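Local coordinates for PAN2-PAN3 deadenylation complex catalytic subunit pan2 (Neurospora crassa, PDB 4CZV), which probably shortens mRNA poly(A) tails as catalytic subunit of the PAN deadenylation complex, this chain being its N-terminal WD-repeat beta-propeller domain, at residues A27-T32 and G45-F50; I55-K60 and N318-T323; L75-F80 and L114-F119; S125-A130 and L137-N142. All coordinates share one frame; numbering follows the deposited sequence.

Interaction 1. Residues A27-T32 and G45-F50; sequences AGPAST and GTQKGF
Ser31 and Thr32 meet Gly45 through their backbones, with Ser31 N 2.9 Å from Gly45 O and Gly45 N 3.1 Å from Thr32 O, while the touching parts run roughly antiparallel, 149° between their end-to-end directions. Beyond these two backbone bonds the side chain of Gln47 takes over. Its CG stands beside the backbone N and the chain bends at chi2 (-67°), which folds the amide back toward the loop of residues 27-32. There NE2 donates to Pro29 O at 2.8 Å (N-H...O 155°), lying above the carbonyl plane although the oxygen is in the plane of the amide. Gln47 CG rests 3.3 Å from Ala27 O. An alanine here would probably leave Pro29 O without its amide donor and Ala27 O without the methylene packed against it. One water joins the same loops, donating to Gly28 O and accepting from Gln47 N at 3.0 Å. Lys48 NZ lies 3.4 Å from Ala27 CB. Ser31 OG turns to Leu75 O, outside this pair. Thr46 OG1 accepts from Lys48 N, an ST turn, and from Phe50 N, and is hydrogen-bonded to Asp24 OD2; residues 46-49 also form a type I turn, linking strands 41-45 and 50-55 of a WD-type propeller blade.

Interaction 2. Residues I55-K60 and N318-T323; sequences IGRELK and NKIQFT
Phe322 points its ring rim at the backbone of Gly56, and Ile320 lays a methyl against the stem of Arg57; these two approaches make up most of the contact. The Phe322 ring comes in edge first: Gly56 O lies near the ring plane, 3.4 Å from Phe322 CE2. Phe322 CZ is also 3.6 Å from Arg57 N. Gly56 O already accepts from Leu59 N at 3.0 Å, closing the type I turn of residues 56-59, so the ring edge is an additional neighbour to a bonded carbonyl. On its own side Phe322 also meets Phe35 edge-to-face. Arg57 and Ile320 cross obliquely. With CG1 anti to the backbone N (chi1 -174°), Ile320 presents its CG2 branch, which touches Arg57 CD at 3.7 Å and Arg57 CB at 3.8 Å. Arg57 leaves its backbone at chi1 60° and then runs extended, carrying the guanidinium past Ile320 toward residue 318. Arg57 NH1 is 3.9 Å from Asn318 O, too long to count as a bond; its hydrogen-bond partner is Pro317 O. Leu59 and Lys60 together sit opposite Ile55, a G1 bulge, and the turn joins strands 50-55 and 60-66 of the first WD repeat, against which the end of this chain, after strand 310-315, lies. Between the two segments the chemistry is aromatic edge, methyl and methylene contact without a direct polar bond, so orientation probably comes from flanking bonds, such as Arg57 NH1 to Pro317 O and those of Glu40 to Phe322 N and the Gly56 backbone.

Interaction 3. Residues L75-F80 and L114-F119; sequences LRQFLF and LRAMSF
Gln77 grips the backbone of Met117 at both polar atoms. OE1 accepts from Met117 N at 2.8 Å (N-H...O 161°), and NE2 donates to Met117 O at 2.9 Å along a more bent path (141°). The donor at each bond is tilted out of the carbonyl plane. The reach comes from a first torsion with CG anti to the backbone N and a chain extended beyond it. A leucine in its place would probably leave the N-H and carbonyl of Met117 without these mates, since a branched apolar tip can neither give nor accept a bond. This bridge spans two strands that do not pair through their backbones: 77-80 and 114-119, each the first strand of its own four-stranded sheet in this WD-type beta-propeller, run in nearly the same direction with axes 7.4 Å apart at closest, and side chains join them. At one end the guanidinium of Arg76 lies flat on that of Arg115, centres 3.8 Å apart and planes at 12°. Arg115 NE makes a salt bridge to Asp113 OD1, which also forms a long, weak ion pair with Arg76 NH2, and this shared carboxylate would be expected to offset the like charges. Arg76 NE bonds Ser90 OG, which is also bonded to Leu114 O. Toward the other end Leu79 meets Met117 tip to tip, Leu79 CD1 3.5 Å from Met117 CG, and the same CD1 sits over the centre of one face of the Phe119 ring. Phe119 CZ reaches Phe80 O at 3.6 Å.

Interaction 4. Residues S125-A130 and L137-N142; sequences SEILVA and LVIDVN
Ile127 and Ile139 stand side by side across a hydrogen-bonded antiparallel pair, pointing the same way from the sheet. Ile127 presses CG1 against Ile139 CB at 3.7 Å, because its first torsion, 60°, sets CG1 between the backbone N and carbonyl carbon and CG2 anti to the carbonyl carbon. That CG2 meets Val141 CG2 at 3.8 Å, the side chains crossing at about a right angle. Val129 CG2 completes the row more loosely, 4.3 Å from Ile139 CD1. On the reverse face Val138 is the wedge: its CG1 methyl pushes against Glu126 CD at 3.4 Å and its CG2 rests against Leu128 CD1 at 4.0 Å, each branch filling the hollow beside one neighbour. Glu126 OE1 is hydrogen-bonded to Thr120 OG1. Strands 126-130 and 137-140 run 151° apart, the two central strands of this four-stranded blade. Ile139 N donates to Ile127 O at 2.9 Å and Ile127 N to Ile139 O at 3.0 Å. At the end away from the hairpin loop Val141 N donates to Ser125 O at 2.8 Å, beside a weak Asn142 ND2 to Ser125 OG bond. Backbone bonds thus fix the register; packing is apolar on the Ile127/Ile139 face, while on the Val138 face it also covers Glu126, whose oxygens find polar partners outside the pair.

Three of the contacts form a series of touching neighbours. Interaction 1 meets interaction 3 at Leu75, whose O lies 2.7 Å from Ser31 OG and whose N lies 3.0 Å from Thr46 O. Interaction 3 shares a sheet with interaction 4: Ser118 O is 2.7 Å from Leu128 N and Arg115 N 2.8 Å from Ala130 O, so the inter-blade bridge continues directly into the next hairpin. Interaction 2 stands apart, its nearest atoms about 9 Å from interaction 3 and its centre about 30 Å from that of interaction 4; it joins residues far apart in sequence. The catalytic metals belong to the exonuclease domain, absent from this chain.

Interaction 1. Residues A27-T32 and G45-F50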
loop_
_atom_site.group_PDB
_atom_site.type_symbol
_atom_site.label_atom_id
_atom_site.label_comp_id
_atom_site.label_asym_id
_atom_site.label_seq_id
_atom_site.Cartn_x
_atom_site.Cartn_y
_atom_site.Cartn_z
ATOM N N ALA A 27 -4.662 16.639 12.229
ATOM C CA ALA A 27 -5.585 15.726 11.565
ATOM C C ALA A 27 -5.154 14.268 11.691
ATOM O O ALA A 27 -5.920 13.362 11.360
ATOM C CB ALA A 27 -5.728 16.108 10.103
ATOM N N GLY A 28 -3.925 14.044 12.156
ATOM C CA GLY A 28 -3.446 12.699 12.416
ATOM C C GLY A 28 -2.135 12.331 11.738
ATOM O O GLY A 28 -1.490 13.176 11.111
ATOM N N PRO A 29 -1.732 11.054 11.866
ATOM C CA PRO A 29 -0.482 10.531 11.306
ATOM C C PRO A 29 -0.557 10.300 9.795
ATOM O O PRO A 29 -1.555 10.657 9.162
ATOM C CB PRO A 29 -0.299 9.208 12.054
ATOM C CG PRO A 29 -1.683 8.768 12.349
ATOM C CD PRO A 29 -2.458 10.027 12.634
ATOM N N ALA A 30 0.491 9.711 9.229
ATOM C CA ALA A 30 0.555 9.452 7.792
ATOM C C ALA A 30 -0.627 8.613 7.316
ATOM O O ALA A 30 -0.997 7.631 7.952
ATOM C CB ALA A 30 1.861 8.761 7.444
ATOM N N SER A 31 -1.213 9.007 6.190
ATOM C CA SER A 31 -2.370 8.308 5.642
ATOM C C SER A 31 -1.962 7.137 4.754
ATOM O O SER A 31 -2.734 6.204 4.557
ATOM C CB SER A 31 -3.246 9.279 4.845
ATOM O OG SER A 31 -2.529 9.810 3.740
ATOM N N THR A 32 -0.752 7.208 4.209
ATOM C CA THR A 32 -0.225 6.174 3.314
ATOM C C THR A 32 1.252 6.443 3.046
ATOM O O THR A 32 1.699 7.591 3.116
ATOM C CB THR A 32 -0.998 6.117 1.969
ATOM O OG1 THR A 32 -0.540 5.008 1.181
ATOM C CG2 THR A 32 -0.807 7.408 1.176
ATOM N N GLY A 45 1.846 10.609 2.654
ATOM C CA GLY A 45 0.680 11.470 2.570
ATOM C C GLY A 45 0.107 11.796 3.938
ATOM O O GLY A 45 0.328 11.059 4.900
ATOM N N THR A 46 -0.633 12.901 4.025
ATOM C CA THR A 46 -1.296 13.285 5.268
ATOM C C THR A 46 -2.802 13.069 5.199
ATOM O O THR A 46 -3.346 12.769 4.137
ATOM C CB THR A 46 -1.049 14.768 5.620
ATOM O OG1 THR A 46 -1.865 15.597 4.784
ATOM C CG2 THR A 46 0.413 15.133 5.438
ATOM N N GLN A 47 -3.471 13.264 6.332
ATOM C CA GLN A 47 -4.915 13.073 6.433
ATOM C C GLN A 47 -5.707 14.201 5.773
ATOM O O GLN A 47 -6.936 14.162 5.735
ATOM C CB GLN A 47 -5.337 12.948 7.901
ATOM C CG GLN A 47 -4.597 11.870 8.689
ATOM C CD GLN A 47 -4.928 10.466 8.213
ATOM O OE1 GLN A 47 -5.988 10.235 7.633
ATOM N NE2 GLN A 47 -4.017 9.520 8.452
ATOM N N LYS A 48 -5.008 15.204 5.250
ATOM C CA LYS A 48 -5.683 16.309 4.580
ATOM C C LYS A 48 -5.212 16.462 3.135
ATOM O O LYS A 48 -5.611 17.388 2.430
ATOM C CB LYS A 48 -5.474 17.611 5.356
ATOM C CG LYS A 48 -6.271 17.690 6.651
ATOM C CD LYS A 48 -7.762 17.647 6.365
ATOM C CE LYS A 48 -8.574 18.177 7.534
ATOM N NZ LYS A 48 -8.573 17.244 8.697
ATOM N N GLY A 49 -4.363 15.544 2.694
ATOM C CA GLY A 49 -4.002 15.481 1.292
ATOM C C GLY A 49 -2.671 16.117 0.948
ATOM O O GLY A 49 -2.394 16.382 -0.217
ATOM N N PHE A 50 -1.839 16.368 1.950
ATOM C CA PHE A 50 -0.493 16.825 1.655
ATOM C C PHE A 50 0.340 15.636 1.209
ATOM O O PHE A 50 0.162 14.520 1.702
ATOM C CB PHE A 50 0.149 17.512 2.859
ATOM C CG PHE A 50 0.611 18.920 2.578
ATOM C CD1 PHE A 50 1.724 19.155 1.781
ATOM C CD2 PHE A 50 -0.065 20.002 3.108
ATOM C CE1 PHE A 50 2.149 20.451 1.524
ATOM C CE2 PHE A 50 0.357 21.301 2.854
ATOM C CZ PHE A 50 1.466 21.524 2.065
HETATM O O HOH W 1 -2.385 14.360 8.935
#

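Interaction 2. Residues I55-K60 and N318-T323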
loop_
_atom_site.group_PDB
_atom_site.type_symbol
_atom_site.label_atom_id
_atom_site.label_comp_id
_atom_site.label_asym_id
_atom_site.label_seq_id
_atom_site.Cartn_x
_atom_site.Cartn_y
_atom_site.Cartn_z
ATOM N N ILE A 55 14.286 11.682 0.331
ATOM C CA ILE A 55 15.364 11.070 -0.450
ATOM C C ILE A 55 16.238 10.106 0.353
ATOM O O ILE A 55 16.738 10.450 1.423
ATOM C CB ILE A 55 16.286 12.153 -1.061
ATOM C CG1 ILE A 55 15.474 13.157 -1.886
ATOM C CG2 ILE A 55 17.390 11.521 -1.900
ATOM C CD1 ILE A 55 16.305 14.291 -2.445
ATOM N N GLY A 56 16.424 8.901 -0.179
ATOM C CA GLY A 56 17.389 7.958 0.359
ATOM C C GLY A 56 17.053 7.393 1.727
ATOM O O GLY A 56 15.992 7.667 2.289
ATOM N N ARG A 57 17.980 6.607 2.268
ATOM C CA ARG A 57 17.771 5.911 3.536
ATOM C C ARG A 57 17.589 6.856 4.727
ATOM O O ARG A 57 16.928 6.506 5.703
ATOM C CB ARG A 57 18.936 4.956 3.808
ATOM C CG ARG A 57 20.289 5.637 3.901
ATOM C CD ARG A 57 21.362 4.649 4.325
ATOM N NE ARG A 57 22.620 5.308 4.669
ATOM C CZ ARG A 57 23.661 4.690 5.221
ATOM N NH1 ARG A 57 23.601 3.393 5.498
ATOM N NH2 ARG A 57 24.765 5.370 5.498
ATOM N N GLU A 58 18.169 8.048 4.645
ATOM C CA GLU A 58 18.064 9.022 5.732
ATOM C C GLU A 58 16.828 9.908 5.597
ATOM O O GLU A 58 16.592 10.785 6.434
ATOM C CB GLU A 58 19.320 9.894 5.794
ATOM C CG GLU A 58 20.609 9.097 5.903
ATOM C CD GLU A 58 21.819 9.968 6.185
ATOM O OE1 GLU A 58 21.656 11.198 6.333
ATOM O OE2 GLU A 58 22.938 9.417 6.263
ATOM N N LEU A 59 16.054 9.679 4.538
ATOM C CA LEU A 59 14.798 10.394 4.294
ATOM C C LEU A 59 14.937 11.921 4.295
ATOM O O LEU A 59 14.216 12.615 5.010
ATOM C CB LEU A 59 13.750 9.983 5.330
ATOM C CG LEU A 59 13.356 8.504 5.336
ATOM C CD1 LEU A 59 12.447 8.216 6.513
ATOM C CD2 LEU A 59 12.682 8.122 4.027
ATOM N N LYS A 60 15.858 12.439 3.490
ATOM C CA LYS A 60 16.024 13.883 3.355
ATOM C C LYS A 60 14.799 14.484 2.683
ATOM O O LYS A 60 14.380 14.019 1.624
ATOM C CB LYS A 60 17.279 14.219 2.548
ATOM C CG LYS A 60 18.570 13.669 3.130
ATOM C CD LYS A 60 18.868 14.269 4.494
ATOM C CE LYS A 60 20.243 13.840 4.999
ATOM N NZ LYS A 60 20.440 14.201 6.433
ATOM N N ASN A 318 25.069 -1.409 5.509
ATOM C CA ASN A 318 25.870 -1.224 4.306
ATOM C C ASN A 318 25.127 -0.372 3.281
ATOM O O ASN A 318 23.986 0.030 3.508
ATOM C CB ASN A 318 26.247 -2.576 3.698
ATOM C CG ASN A 318 26.954 -3.482 4.688
ATOM O OD1 ASN A 318 27.694 -3.018 5.557
ATOM N ND2 ASN A 318 26.725 -4.785 4.563
ATOM N N LYS A 319 25.773 -0.100 2.153
ATOM C CA LYS A 319 25.180 0.757 1.135
ATOM C C LYS A 319 23.912 0.127 0.563
ATOM O O LYS A 319 23.909 -1.023 0.123
ATOM C CB LYS A 319 26.192 1.057 0.029
ATOM C CG LYS A 319 27.359 1.905 0.521
ATOM C CD LYS A 319 28.402 2.143 -0.555
ATOM C CE LYS A 319 29.578 2.932 0.004
ATOM N NZ LYS A 319 30.641 3.162 -1.013
ATOM N N ILE A 320 22.840 0.910 0.592
ATOM C CA ILE A 320 21.498 0.443 0.270
ATOM C C ILE A 320 20.974 1.176 -0.967
ATOM O O ILE A 320 21.386 2.301 -1.246
ATOM C CB ILE A 320 20.546 0.665 1.480
ATOM C CG1 ILE A 320 19.164 0.058 1.236
ATOM C CG2 ILE A 320 20.440 2.146 1.814
ATOM C CD1 ILE A 320 18.155 0.408 2.307
ATOM N N GLN A 321 20.080 0.536 -1.715
ATOM C CA GLN A 321 19.488 1.167 -2.889
ATOM C C GLN A 321 17.994 0.862 -2.974
ATOM O O GLN A 321 17.593 -0.299 -2.974
ATOM C CB GLN A 321 20.207 0.705 -4.158
ATOM C CG GLN A 321 20.179 1.709 -5.296
ATOM C CD GLN A 321 21.276 1.464 -6.320
ATOM O OE1 GLN A 321 22.409 1.137 -5.966
ATOM N NE2 GLN A 321 20.940 1.617 -7.597
ATOM N N PHE A 322 17.171 1.908 -3.034
ATOM C CA PHE A 322 15.722 1.738 -3.119
ATOM C C PHE A 322 15.318 1.198 -4.483
ATOM O O PHE A 322 14.507 0.278 -4.587
ATOM C CB PHE A 322 14.992 3.062 -2.864
ATOM C CG PHE A 322 15.102 3.559 -1.453
ATOM C CD1 PHE A 322 15.542 2.723 -0.437
ATOM C CD2 PHE A 322 14.752 4.863 -1.140
ATOM C CE1 PHE A 322 15.640 3.185 0.868
ATOM C CE2 PHE A 322 14.847 5.334 0.160
ATOM C CZ PHE A 322 15.292 4.493 1.165
ATOM N N THR A 323 15.882 1.797 -5.526
ATOM C CA THR A 323 15.572 1.428 -6.899
ATOM C C THR A 323 16.857 1.122 -7.659
ATOM O O THR A 323 17.851 1.830 -7.517
ATOM C CB THR A 323 14.808 2.552 -7.629
ATOM O OG1 THR A 323 15.714 3.611 -7.967
ATOM C CG2 THR A 323 13.704 3.108 -6.749
#

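Interaction 3. Residues L75-F80 and L114-F119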
loop_
_atom_site.group_PDB
_atom_site.type_symbol
_atom_site.label_atom_id
_atom_site.label_comp_id
_atom_site.label_asym_id
_atom_site.label_seq_id
_atom_site.Cartn_x
_atom_site.Cartn_y
_atom_site.Cartn_z
ATOM N N LEU A 75 -4.869 11.713 1.793
ATOM C CA LEU A 75 -4.259 11.190 0.582
ATOM C C LEU A 75 -4.378 9.669 0.651
ATOM O O LEU A 75 -3.922 9.050 1.609
ATOM C CB LEU A 75 -2.804 11.640 0.461
ATOM C CG LEU A 75 -2.175 11.576 -0.935
ATOM C CD1 LEU A 75 -1.001 12.537 -1.008
ATOM C CD2 LEU A 75 -1.717 10.156 -1.270
ATOM N N ARG A 76 -5.002 9.075 -0.361
ATOM C CA ARG A 76 -5.393 7.671 -0.297
ATOM C C ARG A 76 -4.306 6.702 -0.781
ATOM O O ARG A 76 -4.101 5.645 -0.186
ATOM C CB ARG A 76 -6.672 7.454 -1.110
ATOM C CG ARG A 76 -7.868 8.279 -0.625
ATOM C CD ARG A 76 -8.199 7.971 0.826
ATOM N NE ARG A 76 -9.472 8.562 1.228
ATOM C CZ ARG A 76 -10.014 8.415 2.432
ATOM N NH1 ARG A 76 -9.400 7.689 3.353
ATOM N NH2 ARG A 76 -11.175 8.996 2.716
ATOM N N GLN A 77 -3.607 7.065 -1.850
ATOM C CA GLN A 77 -2.651 6.151 -2.459
ATOM C C GLN A 77 -1.727 6.870 -3.434
ATOM O O GLN A 77 -2.104 7.887 -4.011
ATOM C CB GLN A 77 -3.395 5.026 -3.184
ATOM C CG GLN A 77 -2.543 3.810 -3.483
ATOM C CD GLN A 77 -3.242 2.823 -4.393
ATOM O OE1 GLN A 77 -4.460 2.675 -4.344
ATOM N NE2 GLN A 77 -2.470 2.151 -5.242
ATOM N N PHE A 78 -0.519 6.340 -3.605
ATOM C CA PHE A 78 0.373 6.772 -4.681
ATOM C C PHE A 78 0.474 5.687 -5.765
ATOM O O PHE A 78 0.312 4.503 -5.479
ATOM C CB PHE A 78 1.784 7.074 -4.156
ATOM C CG PHE A 78 1.838 8.101 -3.055
ATOM C CD1 PHE A 78 1.784 9.456 -3.344
ATOM C CD2 PHE A 78 1.989 7.710 -1.736
ATOM C CE1 PHE A 78 1.853 10.401 -2.336
ATOM C CE2 PHE A 78 2.056 8.651 -0.718
ATOM C CZ PHE A 78 1.990 9.998 -1.019
ATOM N N LEU A 79 0.740 6.108 -7.004
ATOM C CA LEU A 79 1.206 5.220 -8.067
ATOM C C LEU A 79 2.288 5.954 -8.856
ATOM O O LEU A 79 2.259 7.186 -8.967
ATOM C CB LEU A 79 0.064 4.780 -8.992
ATOM C CG LEU A 79 -0.891 3.689 -8.488
ATOM C CD1 LEU A 79 -1.923 3.352 -9.557
ATOM C CD2 LEU A 79 -0.130 2.443 -8.075
ATOM N N PHE A 80 3.241 5.201 -9.402
ATOM C CA PHE A 80 4.419 5.799 -10.026
ATOM C C PHE A 80 4.617 5.366 -11.469
ATOM O O PHE A 80 4.559 4.178 -11.794
ATOM C CB PHE A 80 5.666 5.464 -9.204
ATOM C CG PHE A 80 5.528 5.804 -7.750
ATOM C CD1 PHE A 80 5.723 7.100 -7.314
ATOM C CD2 PHE A 80 5.176 4.833 -6.824
ATOM C CE1 PHE A 80 5.584 7.423 -5.977
ATOM C CE2 PHE A 80 5.036 5.150 -5.486
ATOM C CZ PHE A 80 5.237 6.446 -5.061
ATOM N N LEU A 114 -13.379 7.717 -3.360
ATOM C CA LEU A 114 -12.362 6.820 -3.890
ATOM C C LEU A 114 -11.405 6.383 -2.789
ATOM O O LEU A 114 -11.084 7.168 -1.900
ATOM C CB LEU A 114 -11.591 7.499 -5.023
ATOM C CG LEU A 114 -12.456 8.077 -6.144
ATOM C CD1 LEU A 114 -11.598 8.833 -7.150
ATOM C CD2 LEU A 114 -13.257 6.984 -6.825
ATOM N N ARG A 115 -10.947 5.136 -2.858
ATOM C CA ARG A 115 -10.067 4.590 -1.827
ATOM C C ARG A 115 -8.832 3.908 -2.407
ATOM O O ARG A 115 -7.812 3.783 -1.727
ATOM C CB ARG A 115 -10.831 3.595 -0.938
ATOM C CG ARG A 115 -11.929 4.223 -0.077
ATOM C CD ARG A 115 -11.369 5.337 0.792
ATOM N NE ARG A 115 -12.386 5.933 1.648
ATOM C CZ ARG A 115 -12.576 5.610 2.925
ATOM N NH1 ARG A 115 -11.816 4.687 3.498
ATOM N NH2 ARG A 115 -13.526 6.211 3.627
ATOM N N ALA A 116 -8.923 3.458 -3.655
ATOM C CA ALA A 116 -7.832 2.684 -4.245
ATOM C C ALA A 116 -7.724 2.863 -5.753
ATOM O O ALA A 116 -8.691 3.205 -6.431
ATOM C CB ALA A 116 -7.999 1.206 -3.912
ATOM N N MET A 117 -6.527 2.624 -6.271
ATOM C CA MET A 117 -6.309 2.623 -7.708
ATOM C C MET A 117 -5.218 1.638 -8.071
ATOM O O MET A 117 -4.360 1.319 -7.248
ATOM C CB MET A 117 -5.945 4.019 -8.218
ATOM C CG MET A 117 -4.646 4.574 -7.660
ATOM S SD MET A 117 -4.291 6.233 -8.294
ATOM C CE MET A 117 -2.860 6.674 -7.321
ATOM N N SER A 118 -5.261 1.150 -9.305
ATOM C CA SER A 118 -4.229 0.252 -9.808
ATOM C C SER A 118 -4.058 0.426 -11.307
ATOM O O SER A 118 -4.914 1.005 -11.975
ATOM C CB SER A 118 -4.576 -1.205 -9.502
ATOM O OG SER A 118 -5.610 -1.664 -10.358
ATOM N N PHE A 119 -2.956 -0.086 -11.836
ATOM C CA PHE A 119 -2.784 -0.159 -13.276
ATOM C C PHE A 119 -3.703 -1.244 -13.838
ATOM O O PHE A 119 -4.377 -1.947 -13.082
ATOM C CB PHE A 119 -1.319 -0.425 -13.625
ATOM C CG PHE A 119 -0.390 0.671 -13.177
ATOM C CD1 PHE A 119 -0.459 1.930 -13.754
ATOM C CD2 PHE A 119 0.535 0.449 -12.172
ATOM C CE1 PHE A 119 0.385 2.948 -13.340
ATOM C CE2 PHE A 119 1.382 1.460 -11.756
ATOM C CZ PHE A 119 1.306 2.710 -12.337
#

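Interaction 4. Residues S125-A130 and L137-N142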
loop_
_atom_site.group_PDB
_atom_site.type_symbol
_atom_site.label_atom_id
_atom_site.label_comp_id
_atom_site.label_asym_id
_atom_site.label_seq_id
_atom_site.Cartn_x
_atom_site.Cartn_y
_atom_site.Cartn_z
ATOM N N SER A 125 -0.135 3.161 -18.864
ATOM C CA SER A 125 -0.934 4.114 -19.635
ATOM C C SER A 125 -2.370 4.267 -19.140
ATOM O O SER A 125 -3.064 5.220 -19.509
ATOM C CB SER A 125 -0.960 3.705 -21.108
ATOM O OG SER A 125 0.328 3.820 -21.680
ATOM N N GLU A 126 -2.820 3.326 -18.317
ATOM C CA GLU A 126 -4.210 3.316 -17.879
ATOM C C GLU A 126 -4.352 2.851 -16.433
ATOM O O GLU A 126 -3.725 1.871 -16.028
ATOM C CB GLU A 126 -5.035 2.414 -18.801
ATOM C CG GLU A 126 -6.527 2.428 -18.522
ATOM C CD GLU A 126 -7.295 1.484 -19.432
ATOM O OE1 GLU A 126 -7.379 0.280 -19.108
ATOM O OE2 GLU A 126 -7.816 1.946 -20.468
ATOM N N ILE A 127 -5.179 3.548 -15.656
ATOM C CA ILE A 127 -5.464 3.114 -14.294
ATOM C C ILE A 127 -6.944 2.876 -14.045
ATOM O O ILE A 127 -7.806 3.448 -14.714
ATOM C CB ILE A 127 -4.969 4.131 -13.234
ATOM C CG1 ILE A 127 -5.651 5.494 -13.428
ATOM C CG2 ILE A 127 -3.450 4.242 -13.256
ATOM C CD1 ILE A 127 -5.370 6.474 -12.305
ATOM N N LEU A 128 -7.215 2.017 -13.068
ATOM C CA LEU A 128 -8.560 1.773 -12.573
ATOM C C LEU A 128 -8.708 2.427 -11.207
ATOM O O LEU A 128 -7.815 2.356 -10.367
ATOM C CB LEU A 128 -8.850 0.276 -12.472
ATOM C CG LEU A 128 -10.216 -0.103 -11.890
ATOM C CD1 LEU A 128 -11.331 0.175 -12.894
ATOM C CD2 LEU A 128 -10.231 -1.561 -11.435
ATOM N N VAL A 129 -9.845 3.057 -10.982
ATOM C CA VAL A 129 -10.040 3.837 -9.786
ATOM C C VAL A 129 -11.361 3.440 -9.125
ATOM O O VAL A 129 -12.390 3.355 -9.791
ATOM C CB VAL A 129 -9.993 5.345 -10.135
ATOM C CG1 VAL A 129 -10.839 6.140 -9.208
ATOM C CG2 VAL A 129 -8.544 5.849 -10.141
ATOM N N ALA A 130 -11.319 3.172 -7.820
ATOM C CA ALA A 130 -12.496 2.705 -7.090
ATOM C C ALA A 130 -12.454 3.102 -5.614
ATOM O O ALA A 130 -11.459 3.646 -5.129
ATOM C CB ALA A 130 -12.633 1.190 -7.217
ATOM N N LEU A 137 -13.998 3.942 -12.104
ATOM C CA LEU A 137 -13.641 4.719 -13.288
ATOM C C LEU A 137 -12.313 4.278 -13.886
ATOM O O LEU A 137 -11.389 3.862 -13.179
ATOM C CB LEU A 137 -13.592 6.212 -12.961
ATOM C CG LEU A 137 -14.919 6.828 -12.512
ATOM C CD1 LEU A 137 -15.009 6.876 -10.992
ATOM C CD2 LEU A 137 -15.115 8.207 -13.112
ATOM N N VAL A 138 -12.238 4.367 -15.203
ATOM C CA VAL A 138 -11.031 4.042 -15.934
ATOM C C VAL A 138 -10.448 5.320 -16.515
ATOM O O VAL A 138 -11.155 6.094 -17.157
ATOM C CB VAL A 138 -11.312 3.036 -17.057
ATOM C CG1 VAL A 138 -10.027 2.670 -17.769
ATOM C CG2 VAL A 138 -11.990 1.795 -16.490
ATOM N N ILE A 139 -9.159 5.538 -16.286
ATOM C CA ILE A 139 -8.514 6.794 -16.656
ATOM C C ILE A 139 -7.325 6.581 -17.588
ATOM O O ILE A 139 -6.466 5.746 -17.322
ATOM C CB ILE A 139 -8.044 7.549 -15.395
ATOM C CG1 ILE A 139 -9.255 8.126 -14.655
ATOM C CG2 ILE A 139 -7.042 8.640 -15.750
ATOM C CD1 ILE A 139 -8.925 8.716 -13.294
ATOM N N ASP A 140 -7.288 7.334 -18.684
ATOM C CA ASP A 140 -6.125 7.359 -19.566
ATOM C C ASP A 140 -5.057 8.250 -18.947
ATOM O O ASP A 140 -5.220 9.464 -18.880
ATOM C CB ASP A 140 -6.516 7.855 -20.965
ATOM C CG ASP A 140 -5.365 7.800 -21.971
ATOM O OD1 ASP A 140 -4.195 8.028 -21.592
ATOM O OD2 ASP A 140 -5.640 7.542 -23.164
ATOM N N VAL A 141 -3.963 7.637 -18.504
ATOM C CA VAL A 141 -2.882 8.354 -17.829
ATOM C C VAL A 141 -2.176 9.356 -18.755
ATOM O O VAL A 141 -1.734 10.423 -18.316
ATOM C CB VAL A 141 -1.844 7.360 -17.265
ATOM C CG1 VAL A 141 -0.673 8.094 -16.618
ATOM C CG2 VAL A 141 -2.505 6.404 -16.273
ATOM N N ASN A 142 -2.074 9.000 -20.033
ATOM C CA ASN A 142 -1.448 9.864 -21.030
ATOM C C ASN A 142 -2.242 11.140 -21.295
ATOM O O ASN A 142 -1.688 12.236 -21.256
ATOM C CB ASN A 142 -1.257 9.105 -22.345
ATOM C CG ASN A 142 -0.238 7.993 -22.233
ATOM O OD1 ASN A 142 0.816 8.164 -21.624
ATOM N ND2 ASN A 142 -0.549 6.842 -22.817
#